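Long-range contacts in putative iron-uptake ABC transport system,periplasmic iron-binding protein (Campylobacter jejuni, PDB 3E13), which binds ferric iron and, as a putative periplasmic component of an iron-uptake ABC transport system, probably delivers it to the membrane transporter: residues 160-165 with 311-317; 71-76 with 239-243; 198-203 with 269-273. One frame throughout, in Å; residues are numbered along the deposited sequence.

Contact 1 (160-165 with 311-317)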
ATOM      1  N   ALA A 160      10.005   8.160  16.294  1.00 10.46           N
ATOM      2  CA  ALA A 160      10.271   7.443  15.033  1.00  9.89           C
ATOM      3  C   ALA A 160      11.623   6.755  15.005  1.00  9.89           C
ATOM      4  O   ALA A 160      11.709   5.593  14.601  1.00 10.08           O
ATOM      5  CB  ALA A 160      10.117   8.363  13.814  1.00 10.21           C
ATOM      6  N   LYS A 161      12.679   7.442  15.444  1.00  9.98           N
ATOM      7  CA  LYS A 161      14.015   6.861  15.383  1.00 10.34           C
ATOM      8  C   LYS A 161      14.100   5.749  16.396  1.00  9.88           C
ATOM      9  O   LYS A 161      14.647   4.699  16.114  1.00 10.69           O
ATOM     10  CB  LYS A 161      15.086   7.907  15.647  1.00 10.10           C
ATOM     11  CG  LYS A 161      16.473   7.365  15.474  1.00 13.11           C
ATOM     12  CD  LYS A 161      17.496   8.467  15.629  1.00 18.97           C
ATOM     13  CE  LYS A 161      18.890   7.874  15.653  1.00 20.74           C
ATOM     14  NZ  LYS A 161      19.918   8.945  15.875  1.00 22.15           N
ATOM     15  N   ALA A 162      13.579   5.966  17.604  1.00 10.29           N
ATOM     16  CA  ALA A 162      13.596   4.920  18.609  1.00 11.57           C
ATOM     17  C   ALA A 162      12.823   3.661  18.147  1.00 11.41           C
ATOM     18  O   ALA A 162      13.255   2.529  18.404  1.00 11.53           O
ATOM     19  CB  ALA A 162      13.060   5.437  19.881  1.00 12.60           C
ATOM     20  N   TRP A 163      11.692   3.888  17.484  1.00 12.46           N
ATOM     21  CA  TRP A 163      10.899   2.800  16.917  1.00 12.25           C
ATOM     22  C   TRP A 163      11.665   2.020  15.874  1.00 12.08           C
ATOM     23  O   TRP A 163      11.733   0.792  15.964  1.00 11.99           O
ATOM     24  CB  TRP A 163       9.617   3.342  16.314  1.00 11.27           C
ATOM     25  CG  TRP A 163       8.728   2.276  15.783  1.00 10.92           C
ATOM     26  CD1 TRP A 163       7.816   1.518  16.489  1.00  9.97           C
ATOM     27  CD2 TRP A 163       8.617   1.879  14.436  1.00 11.40           C
ATOM     28  NE1 TRP A 163       7.161   0.661  15.645  1.00 11.33           N
ATOM     29  CE2 TRP A 163       7.634   0.850  14.369  1.00 12.62           C
ATOM     30  CE3 TRP A 163       9.284   2.242  13.250  1.00 10.32           C
ATOM     31  CZ2 TRP A 163       7.284   0.238  13.165  1.00 11.05           C
ATOM     32  CZ3 TRP A 163       8.937   1.617  12.073  1.00 12.19           C
ATOM     33  CH2 TRP A 163       7.962   0.628  12.034  1.00 13.08           C
ATOM     34  N   ALA A 164      12.281   2.724  14.947  1.00 11.21           N
ATOM     35  CA  ALA A 164      13.036   2.093  13.864  1.00 10.47           C
ATOM     36  C   ALA A 164      14.187   1.244  14.422  1.00 12.11           C
ATOM     37  O   ALA A 164      14.385   0.115  14.001  1.00 11.76           O
ATOM     38  CB  ALA A 164      13.522   3.129  12.874  1.00 11.00           C
ATOM     39  N   LYS A 165      14.897   1.797  15.405  1.00 12.51           N
ATOM     40  CA  LYS A 165      15.999   1.109  16.048  1.00 13.05           C
ATOM     41  C   LYS A 165      15.561  -0.158  16.758  1.00 13.62           C
ATOM     42  O   LYS A 165      16.193  -1.228  16.594  1.00 13.35           O
ATOM     43  CB  LYS A 165      16.740   2.080  16.988  1.00 14.96           C
ATOM     44  CG  LYS A 165      17.880   1.459  17.801  1.00 17.43           C
ATOM     45  CD  LYS A 165      18.613   2.520  18.644  1.00 24.08           C
ATOM     46  CE  LYS A 165      19.732   1.881  19.514  1.00 25.85           C
ATOM     47  NZ  LYS A 165      19.950   2.598  20.797  1.00 33.42           N
ATOM     48  N   ILE A 311      15.949   8.307   8.659  1.00 10.10           N
ATOM     49  CA  ILE A 311      15.922   7.581   9.902  1.00 10.78           C
ATOM     50  C   ILE A 311      16.190   6.117   9.746  1.00 10.88           C
ATOM     51  O   ILE A 311      16.996   5.556  10.507  1.00 11.37           O
ATOM     52  CB  ILE A 311      14.599   7.838  10.633  1.00  9.18           C
ATOM     53  CG1 ILE A 311      14.540   9.282  11.098  1.00 12.74           C
ATOM     54  CG2 ILE A 311      14.374   6.847  11.827  1.00  9.94           C
ATOM     55  CD1 ILE A 311      13.207   9.639  11.840  1.00 11.75           C
ATOM     56  N   TYR A 312      15.568   5.449   8.770  1.00 10.25           N
ATOM     57  CA  TYR A 312      15.847   4.058   8.603  1.00 10.61           C
ATOM     58  C   TYR A 312      17.350   3.867   8.265  1.00 13.09           C
ATOM     59  O   TYR A 312      17.953   2.909   8.758  1.00 13.35           O
ATOM     60  CB  TYR A 312      15.016   3.494   7.459  1.00 10.62           C
ATOM     61  CG  TYR A 312      13.620   3.010   7.814  1.00  8.92           C
ATOM     62  CD1 TYR A 312      12.536   3.302   6.978  1.00 10.06           C
ATOM     63  CD2 TYR A 312      13.392   2.178   8.888  1.00 10.61           C
ATOM     64  CE1 TYR A 312      11.250   2.796   7.258  1.00  7.93           C
ATOM     65  CE2 TYR A 312      12.088   1.687   9.169  1.00 10.21           C
ATOM     66  CZ  TYR A 312      11.052   1.993   8.356  1.00  9.38           C
ATOM     67  OH  TYR A 312       9.799   1.461   8.624  1.00  8.68           O
ATOM     68  N   ASP A 313      17.896   4.731   7.416  1.00 14.72           N
ATOM     69  CA  ASP A 313      19.299   4.632   6.966  1.00 16.85           C
ATOM     70  C   ASP A 313      20.206   4.782   8.211  1.00 18.02           C
ATOM     71  O   ASP A 313      21.171   4.035   8.370  1.00 18.56           O
ATOM     72  CB  ASP A 313      19.661   5.728   5.928  1.00 17.33           C
ATOM     73  CG  ASP A 313      19.152   5.476   4.499  1.00 22.72           C
ATOM     74  OD1 ASP A 313      18.527   4.429   4.166  1.00 23.35           O
ATOM     75  OD2 ASP A 313      19.337   6.350   3.589  1.00 24.38           O
ATOM     76  N   GLU A 314      19.863   5.723   9.095  1.00 17.85           N
ATOM     77  CA  GLU A 314      20.647   6.082  10.292  1.00 19.12           C
ATOM     78  C   GLU A 314      20.740   4.978  11.311  1.00 18.45           C
ATOM     79  O   GLU A 314      21.808   4.790  11.896  1.00 19.66           O
ATOM     80  CB  GLU A 314      20.044   7.285  11.033  1.00 20.47           C
ATOM     81  CG  GLU A 314      20.161   8.623  10.353  1.00 26.94           C
ATOM     82  CD  GLU A 314      19.295   9.706  10.998  1.00 30.86           C
ATOM     83  OE1 GLU A 314      18.938   9.612  12.208  1.00 36.66           O
ATOM     84  OE2 GLU A 314      18.937  10.662  10.277  1.00 36.57           O
ATOM     85  N   VAL A 315      19.644   4.236  11.520  1.00 16.11           N
ATOM     86  CA  VAL A 315      19.630   3.181  12.522  1.00 16.07           C
ATOM     87  C   VAL A 315      20.196   1.838  12.015  1.00 15.67           C
ATOM     88  O   VAL A 315      20.372   0.927  12.801  1.00 16.87           O
ATOM     89  CB  VAL A 315      18.204   3.004  13.167  1.00 15.65           C
ATOM     90  CG1 VAL A 315      17.677   4.344  13.648  1.00 16.26           C
ATOM     91  CG2 VAL A 315      17.236   2.273  12.225  1.00 14.71           C
ATOM     92  N   GLY A 316      20.489   1.725  10.727  1.00 16.48           N
ATOM     93  CA  GLY A 316      21.169   0.559  10.197  1.00 18.25           C
ATOM     94  C   GLY A 316      20.364  -0.401   9.349  1.00 19.58           C
ATOM     95  O   GLY A 316      20.782  -1.538   9.155  1.00 20.13           O
ATOM     96  N   PHE A 317      19.188   0.002   8.872  1.00 20.62           N
ATOM     97  CA  PHE A 317      18.544  -0.797   7.799  1.00 22.04           C
ATOM     98  C   PHE A 317      19.250  -0.708   6.449  1.00 24.52           C
ATOM     99  O   PHE A 317      20.163   0.120   6.240  1.00 24.97           O
ATOM    100  CB  PHE A 317      17.122  -0.327   7.585  1.00 21.61           C
ATOM    101  CG  PHE A 317      16.155  -0.815   8.618  1.00 19.97           C
ATOM    102  CD1 PHE A 317      15.438  -1.996   8.421  1.00 16.69           C
ATOM    103  CD2 PHE A 317      15.925  -0.086   9.760  1.00 16.70           C
ATOM    104  CE1 PHE A 317      14.520  -2.435   9.359  1.00 18.34           C
ATOM    105  CE2 PHE A 317      14.967  -0.527  10.728  1.00 18.50           C
ATOM    106  CZ  PHE A 317      14.285  -1.668  10.539  1.00 17.39           C
TER
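Two helices of the periplasmic binding-protein fold, 157-170 and the C-terminal 305-315, pack here side by side: the axes of the short helical segments approach to 9.1 Å and cross at -52°. Ala-164 faces the other helix, its CB 4.0 Å from Ile-311 CG2 and 3.9 Å from Val-315 CG2, while Ile-311 CD1 reaches Ala-160 CB at 3.9 Å. The aliphatic part of Lys-161 extends the apolar patch, its CG 3.7 Å from Val-315 CG1. On the aromatic side, Trp-163 meets Tyr-312 with its ring edge, CZ3 to OH 3.6 Å; Trp-163 NE1 is hydrogen-bonded to Tyr-122 O and Tyr-312 OH to Ser-144 O, and both side chains touch Leu-148 of helix 142-155. One long salt bridge joins Lys-161 NZ and Glu-314 OE1 (3.9 Å), between two exposed side chains. Gly-316, at phi 108°, ends the helix in a Schellman motif, after which Phe-317 turns its ring edge to the other helix, CE2 lying 3.4 Å from Ala-164 O.

Contact 2 (71-76 with 239-243)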
ATOM      1  N   GLY A  71       8.138  16.890  -9.976  1.00  9.87           N
ATOM      2  CA  GLY A  71       7.627  17.611 -11.134  1.00 10.17           C
ATOM      3  C   GLY A  71       7.167  16.708 -12.275  1.00 10.65           C
ATOM      4  O   GLY A  71       7.138  17.107 -13.448  1.00 12.28           O
ATOM      5  N   LEU A  72       6.787  15.461 -11.951  1.00  9.74           N
ATOM      6  CA  LEU A  72       6.591  14.435 -12.962  1.00 10.40           C
ATOM      7  C   LEU A  72       5.120  14.255 -13.346  1.00  9.93           C
ATOM      8  O   LEU A  72       4.866  13.493 -14.230  1.00 10.73           O
ATOM      9  CB  LEU A  72       7.118  13.095 -12.428  1.00 10.10           C
ATOM     10  CG  LEU A  72       8.610  13.074 -12.088  1.00 11.59           C
ATOM     11  CD1 LEU A  72       8.970  11.781 -11.462  1.00 10.95           C
ATOM     12  CD2 LEU A  72       9.451  13.337 -13.288  1.00 12.85           C
ATOM     13  N   LEU A  73       4.183  14.871 -12.611  1.00  9.81           N
ATOM     14  CA  LEU A  73       2.765  14.569 -12.820  1.00 11.01           C
ATOM     15  C   LEU A  73       2.012  15.796 -13.331  1.00 11.51           C
ATOM     16  O   LEU A  73       2.525  16.905 -13.330  1.00 12.94           O
ATOM     17  CB  LEU A  73       2.135  14.079 -11.518  1.00 10.11           C
ATOM     18  CG  LEU A  73       2.851  12.948 -10.740  1.00 10.17           C
ATOM     19  CD1 LEU A  73       2.140  12.596  -9.458  1.00 11.06           C
ATOM     20  CD2 LEU A  73       2.993  11.740 -11.562  1.00  9.07           C
ATOM     21  N   SER A  74       0.784  15.574 -13.802  1.00 12.34           N
ATOM     22  CA  SER A  74      -0.001  16.638 -14.392  1.00 13.12           C
ATOM     23  C   SER A  74      -1.401  16.585 -13.790  1.00 13.02           C
ATOM     24  O   SER A  74      -1.917  15.490 -13.570  1.00 12.56           O
ATOM     25  CB  SER A  74      -0.118  16.343 -15.865  1.00 15.68           C
ATOM     26  OG  SER A  74      -0.105  17.517 -16.591  1.00 24.31           O
ATOM     27  N   PRO A  75      -2.003  17.734 -13.537  1.00 11.63           N
ATOM     28  CA  PRO A  75      -3.332  17.728 -12.898  1.00 11.08           C
ATOM     29  C   PRO A  75      -4.424  17.266 -13.828  1.00 10.82           C
ATOM     30  O   PRO A  75      -4.410  17.549 -15.027  1.00 12.00           O
ATOM     31  CB  PRO A  75      -3.532  19.175 -12.477  1.00 11.75           C
ATOM     32  CG  PRO A  75      -2.668  19.985 -13.406  1.00 12.49           C
ATOM     33  CD  PRO A  75      -1.524  19.103 -13.782  1.00 12.49           C
ATOM     34  N   VAL A  76      -5.417  16.578 -13.228  1.00 10.23           N
ATOM     35  CA  VAL A  76      -6.603  16.101 -13.903  1.00 11.54           C
ATOM     36  C   VAL A  76      -7.800  16.608 -13.157  1.00 10.96           C
ATOM     37  O   VAL A  76      -7.915  16.387 -11.972  1.00 10.52           O
ATOM     38  CB  VAL A  76      -6.625  14.555 -14.016  1.00 10.89           C
ATOM     39  CG1 VAL A  76      -7.936  14.005 -14.571  1.00 14.06           C
ATOM     40  CG2 VAL A  76      -5.463  14.078 -14.881  1.00 12.49           C
ATOM     41  N   ALA A 239      -2.003   8.557 -11.135  1.00  8.97           N
ATOM     42  CA  ALA A 239      -1.709   9.892 -11.633  1.00  8.60           C
ATOM     43  C   ALA A 239      -1.428   9.857 -13.140  1.00  9.01           C
ATOM     44  O   ALA A 239      -0.923   8.838 -13.653  1.00  8.51           O
ATOM     45  CB  ALA A 239      -0.443  10.439 -10.976  1.00  9.17           C
ATOM     46  N   MET A 240      -1.770  10.952 -13.821  1.00  8.81           N
ATOM     47  CA  MET A 240      -1.307  11.230 -15.173  1.00  9.27           C
ATOM     48  C   MET A 240       0.064  11.863 -15.127  1.00  8.91           C
ATOM     49  O   MET A 240       0.300  12.745 -14.355  1.00  9.86           O
ATOM     50  CB  MET A 240      -2.295  12.149 -15.874  1.00  9.87           C
ATOM     51  CG  MET A 240      -1.998  12.260 -17.405  1.00  9.60           C
ATOM     52  SD  MET A 240      -3.178  13.265 -18.278  1.00 13.15           S
ATOM     53  CE  MET A 240      -2.821  14.728 -17.728  1.00 16.53           C
ATOM     54  N   THR A 241       0.955  11.399 -15.971  1.00 10.01           N
ATOM     55  CA  THR A 241       2.290  11.989 -16.056  1.00  9.99           C
ATOM     56  C   THR A 241       2.294  13.258 -16.897  1.00 11.19           C
ATOM     57  O   THR A 241       1.513  13.394 -17.852  1.00 12.20           O
ATOM     58  CB  THR A 241       3.289  11.006 -16.618  1.00 10.06           C
ATOM     59  OG1 THR A 241       2.809  10.472 -17.862  1.00 11.60           O
ATOM     60  CG2 THR A 241       3.438   9.820 -15.716  1.00 12.41           C
ATOM     61  N   LYS A 242       3.197  14.169 -16.548  1.00 11.71           N
ATOM     62  CA  LYS A 242       3.382  15.399 -17.307  1.00 12.07           C
ATOM     63  C   LYS A 242       3.808  15.059 -18.761  1.00 12.38           C
ATOM     64  O   LYS A 242       3.534  15.827 -19.684  1.00 14.13           O
ATOM     65  CB  LYS A 242       4.465  16.254 -16.613  1.00 12.32           C
ATOM     66  CG  LYS A 242       4.741  17.583 -17.222  1.00 14.15           C
ATOM     67  CD  LYS A 242       5.624  18.403 -16.296  1.00 18.37           C
ATOM     68  CE  LYS A 242       4.952  18.916 -15.040  1.00 20.95           C
ATOM     69  NZ  LYS A 242       6.059  19.585 -14.199  1.00 24.37           N
ATOM     70  N   SER A 243       4.404  13.890 -18.950  1.00 12.15           N
ATOM     71  CA  SER A 243       4.892  13.433 -20.250  1.00 12.97           C
ATOM     72  C   SER A 243       3.801  12.870 -21.141  1.00 13.31           C
ATOM     73  O   SER A 243       4.015  12.646 -22.332  1.00 15.33           O
ATOM     74  CB  SER A 243       5.941  12.334 -20.067  1.00 14.15           C
ATOM     75  OG  SER A 243       5.421  11.171 -19.426  1.00 13.58           O
TER
HETATM   76  O   HOH W   1       6.449  13.131 -16.610  1.00 11.77           O
HETATM   77  O   HOH W   2      -2.724  13.203 -12.322  1.00  9.59           O
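Met-240, t at chi1 and chi2 but p at chi3 (70°), turns its CE onto Ser-74 CB (3.7 Å) and to 4.2 Å from Pro-75 O, while its CB meets Val-76 CG2 at 3.8 Å. The backbones of the two segments make a short antiparallel beta contact. Leu-73 and Thr-241 form a non-hydrogen-bonded pair, with CA atoms 4.2 Å apart and side chains diverging. Hydrogen bonds flank it: Ser-74 N to Met-240 O is 2.9 Å with an N-H...O angle of 151°, and Lys-242 N to Leu-72 O is 2.9 Å at 174°. Past Ser-74 the direct pairing gives way to a water bridge: water 2 donates to Ser-74 O (2.7 Å) and accepts from Met-240 N (2.9 Å). Lys-242 NZ donates to Gly-71 O at 2.8 Å, joining Lys-242 to the Schellman turn at Gly-71, after helix 61-69. Leu-73 CD1 packs on Ala-239 CB at 3.7 Å. The contact thus adds the short, weakly bonded strand 73-74 to strand 233-241, which also pairs with 55-58; helix 247-257 packs against Met-240 and Val-76, helix 61-69 meets Leu-73, and helix 37-47 meets Leu-72 and Thr-241.

Contact 3 (198-203 with 269-273). With FE (Fe (III) ion), chain B.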
ATOM      1  N   THR A 198      -3.433  -5.839   4.969  1.00  8.59           N
ATOM      2  CA  THR A 198      -4.584  -6.682   5.122  1.00  8.92           C
ATOM      3  C   THR A 198      -4.928  -7.516   3.895  1.00  8.69           C
ATOM      4  O   THR A 198      -5.300  -8.703   4.011  1.00  7.65           O
ATOM      5  CB  THR A 198      -5.823  -5.830   5.448  1.00  7.97           C
ATOM      6  OG1 THR A 198      -5.859  -4.644   4.612  1.00 10.19           O
ATOM      7  CG2 THR A 198      -5.854  -5.334   6.885  1.00 10.22           C
ATOM      8  N   TYR A 199      -4.852  -6.900   2.713  1.00  8.27           N
ATOM      9  CA  TYR A 199      -5.281  -7.580   1.488  1.00  8.51           C
ATOM     10  C   TYR A 199      -4.482  -8.842   1.215  1.00  7.62           C
ATOM     11  O   TYR A 199      -4.971  -9.771   0.631  1.00  8.15           O
ATOM     12  CB  TYR A 199      -5.307  -6.639   0.270  1.00  7.91           C
ATOM     13  CG  TYR A 199      -4.003  -6.003  -0.010  1.00  8.62           C
ATOM     14  CD1 TYR A 199      -3.080  -6.632  -0.821  1.00  9.19           C
ATOM     15  CD2 TYR A 199      -3.659  -4.797   0.592  1.00  7.72           C
ATOM     16  CE1 TYR A 199      -1.853  -6.095  -1.014  1.00 10.70           C
ATOM     17  CE2 TYR A 199      -2.416  -4.240   0.392  1.00  8.85           C
ATOM     18  CZ  TYR A 199      -1.530  -4.875  -0.422  1.00  7.28           C
ATOM     19  OH  TYR A 199      -0.255  -4.353  -0.618  1.00  7.13           O
ATOM     20  N   TYR A 200      -3.220  -8.880   1.660  1.00  8.95           N
ATOM     21  CA  TYR A 200      -2.444 -10.110   1.451  1.00  8.58           C
ATOM     22  C   TYR A 200      -3.059 -11.299   2.172  1.00  8.78           C
ATOM     23  O   TYR A 200      -2.946 -12.427   1.682  1.00  8.44           O
ATOM     24  CB  TYR A 200      -0.968  -9.977   1.898  1.00  9.57           C
ATOM     25  CG  TYR A 200      -0.196  -9.030   0.985  1.00  6.92           C
ATOM     26  CD1 TYR A 200       0.012  -9.346  -0.334  1.00  9.41           C
ATOM     27  CD2 TYR A 200       0.349  -7.828   1.471  1.00  8.41           C
ATOM     28  CE1 TYR A 200       0.718  -8.482  -1.183  1.00  9.31           C
ATOM     29  CE2 TYR A 200       0.999  -6.962   0.648  1.00  9.48           C
ATOM     30  CZ  TYR A 200       1.196  -7.276  -0.666  1.00 10.45           C
ATOM     31  OH  TYR A 200       1.858  -6.460  -1.512  1.00 11.15           O
ATOM     32  N   ILE A 201      -3.698 -11.079   3.333  1.00  8.56           N
ATOM     33  CA  ILE A 201      -4.344 -12.186   4.046  1.00  8.49           C
ATOM     34  C   ILE A 201      -5.475 -12.743   3.183  1.00  7.97           C
ATOM     35  O   ILE A 201      -5.634 -13.953   3.063  1.00  7.72           O
ATOM     36  CB  ILE A 201      -4.868 -11.755   5.459  1.00  8.61           C
ATOM     37  CG1 ILE A 201      -3.683 -11.301   6.299  1.00  9.69           C
ATOM     38  CG2 ILE A 201      -5.685 -12.873   6.108  1.00  7.86           C
ATOM     39  CD1 ILE A 201      -4.053 -10.694   7.608  1.00 13.09           C
ATOM     40  N   GLY A 202      -6.238 -11.860   2.539  1.00  8.28           N
ATOM     41  CA  GLY A 202      -7.220 -12.306   1.586  1.00  8.17           C
ATOM     42  C   GLY A 202      -6.711 -12.996   0.360  1.00  8.45           C
ATOM     43  O   GLY A 202      -7.288 -13.984  -0.080  1.00  8.69           O
ATOM     44  N   LEU A 203      -5.626 -12.475  -0.212  1.00  8.16           N
ATOM     45  CA  LEU A 203      -5.052 -13.070  -1.396  1.00  8.01           C
ATOM     46  C   LEU A 203      -4.595 -14.487  -1.063  1.00  8.19           C
ATOM     47  O   LEU A 203      -4.794 -15.415  -1.843  1.00  9.14           O
ATOM     48  CB  LEU A 203      -3.856 -12.254  -1.908  1.00  8.49           C
ATOM     49  CG  LEU A 203      -4.222 -11.028  -2.725  1.00  6.88           C
ATOM     50  CD1 LEU A 203      -3.012 -10.141  -2.975  1.00  8.64           C
ATOM     51  CD2 LEU A 203      -4.872 -11.396  -3.996  1.00  6.58           C
ATOM     52  N   SER A 269     -11.449  -9.593  -5.872  1.00  9.86           N
ATOM     53  CA  SER A 269     -10.340 -10.327  -6.430  1.00 10.46           C
ATOM     54  C   SER A 269      -8.975  -9.950  -5.836  1.00  9.68           C
ATOM     55  O   SER A 269      -8.078 -10.780  -5.869  1.00 10.30           O
ATOM     56  CB  SER A 269     -10.309 -10.186  -7.960  1.00 11.06           C
ATOM     57  OG  SER A 269     -11.482 -10.824  -8.506  1.00 19.18           O
ATOM     58  N   ASN A 270      -8.845  -8.747  -5.292  1.00  9.36           N
ATOM     59  CA  ASN A 270      -7.598  -8.320  -4.657  1.00  9.48           C
ATOM     60  C   ASN A 270      -7.684  -8.027  -3.180  1.00  9.37           C
ATOM     61  O   ASN A 270      -6.664  -7.737  -2.568  1.00  8.67           O
ATOM     62  CB  ASN A 270      -6.928  -7.151  -5.413  1.00  8.91           C
ATOM     63  CG  ASN A 270      -5.415  -7.258  -5.390  1.00 10.06           C
ATOM     64  OD1 ASN A 270      -4.877  -8.332  -5.719  1.00 11.65           O
ATOM     65  ND2 ASN A 270      -4.736  -6.183  -4.998  1.00  9.31           N
ATOM     66  N   TYR A 271      -8.883  -8.127  -2.593  1.00  8.87           N
ATOM     67  CA  TYR A 271      -9.096  -8.028  -1.170  1.00  8.15           C
ATOM     68  C   TYR A 271      -8.726  -6.697  -0.543  1.00  7.23           C
ATOM     69  O   TYR A 271      -8.525  -6.632   0.647  1.00  8.79           O
ATOM     70  CB  TYR A 271      -8.448  -9.248  -0.464  1.00  8.62           C
ATOM     71  CG  TYR A 271      -8.982 -10.506  -1.149  1.00  8.24           C
ATOM     72  CD1 TYR A 271     -10.288 -10.932  -0.935  1.00  9.79           C
ATOM     73  CD2 TYR A 271      -8.250 -11.147  -2.133  1.00  8.06           C
ATOM     74  CE1 TYR A 271     -10.785 -12.000  -1.622  1.00  8.56           C
ATOM     75  CE2 TYR A 271      -8.733 -12.227  -2.795  1.00  8.92           C
ATOM     76  CZ  TYR A 271     -10.010 -12.652  -2.538  1.00  9.10           C
ATOM     77  OH  TYR A 271     -10.556 -13.718  -3.240  1.00  9.51           O
ATOM     78  N   GLU A 272      -8.745  -5.654  -1.367  1.00  8.61           N
ATOM     79  CA  GLU A 272      -8.498  -4.293  -0.897  1.00  8.21           C
ATOM     80  C   GLU A 272      -9.805  -3.653  -0.500  1.00  8.51           C
ATOM     81  O   GLU A 272     -10.883  -4.209  -0.752  1.00 10.12           O
ATOM     82  CB  GLU A 272      -7.791  -3.465  -1.950  1.00  8.69           C
ATOM     83  CG  GLU A 272      -6.415  -4.008  -2.345  1.00  8.09           C
ATOM     84  CD  GLU A 272      -5.792  -3.255  -3.497  1.00 10.69           C
ATOM     85  OE1 GLU A 272      -5.990  -3.686  -4.650  1.00 10.46           O
ATOM     86  OE2 GLU A 272      -5.112  -2.248  -3.223  1.00 12.23           O
ATOM     87  N   PHE A 273      -9.719  -2.512   0.168  1.00  8.95           N
ATOM     88  CA  PHE A 273     -10.922  -1.705   0.493  1.00  7.99           C
ATOM     89  C   PHE A 273     -11.199  -0.759  -0.664  1.00  8.84           C
ATOM     90  O   PHE A 273     -10.324   0.015  -1.081  1.00  8.37           O
ATOM     91  CB  PHE A 273     -10.731  -0.897   1.786  1.00  7.60           C
ATOM     92  CG  PHE A 273     -10.411  -1.730   3.000  1.00  8.29           C
ATOM     93  CD1 PHE A 273      -9.174  -1.667   3.575  1.00  8.66           C
ATOM     94  CD2 PHE A 273     -11.385  -2.500   3.611  1.00 10.31           C
ATOM     95  CE1 PHE A 273      -8.883  -2.458   4.712  1.00 10.48           C
ATOM     96  CE2 PHE A 273     -11.084  -3.278   4.736  1.00  9.86           C
ATOM     97  CZ  PHE A 273      -9.838  -3.222   5.268  1.00  8.91           C
TER
HETATM   98 FE    FE B 326       1.071  -4.782  -2.156  1.00 10.42          FE
HETATM   99  O   HOH W   3      -7.782  -4.841   2.646  1.00  8.60           O
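The ferric site of this binding protein takes two of its phenolates from helix 198-205, against which the 269-273 loop packs. Tyr-199 OH and Tyr-200 OH bind FE at 2.1 and 2.0 Å, His-11, Tyr-12 and Tyr-143 completing the five protein ligands; Tyr-199 OH also accepts a hydrogen bond from Asn-197 ND2. The loop follows the base of Tyr-199, whose CB lies 3.2 Å from Tyr-271 O and 3.3 Å from Asn-270 O. Gly-202 CA sits 4.2 Å from the Tyr-271 ring centroid in an off-centre CH-pi contact, where a CB would clash with Tyr-271 CB. Water 3 links Thr-198 OG1 and Tyr-271 O, 2.8 Å from each. Asn-270 ND2 donates to Glu-272 OE1 (2.8 Å); Glu-272 OE2 is hydrogen-bonded with Thr-100 OG1, and Glu-272 forms salt bridges with Arg-10 and Arg-102. No direct hydrogen bond crosses the segments; van der Waals, CH-pi and CA-H...O contacts, with water 3, join loop to helix, and the phenolate oxygens are hard donors, which suits the hard Lewis acid Fe(III).

How the contacts relate
Of the three contacts, contact 3 alone supplies iron ligands, Tyr-199 and Tyr-200. Contact 1 supplies no ligand, but the side chain of Tyr-312 is about 8 Å from that of the ligand Tyr-143. Contact 2 is away from the metal site. The contacts are well separated: the centre of contact 1 is about 32 Å from that of contact 2 and about 29 Å from that of contact 3, and the centres of contact 2 and contact 3 are about 28 Å apart; the nearest atoms of any two are at least about 14 Å apart. Contact 3 lies across the chain's centre from both others. In sequence, its segments fall between those of contact 1, whereas contact 2 alternates with each of the others.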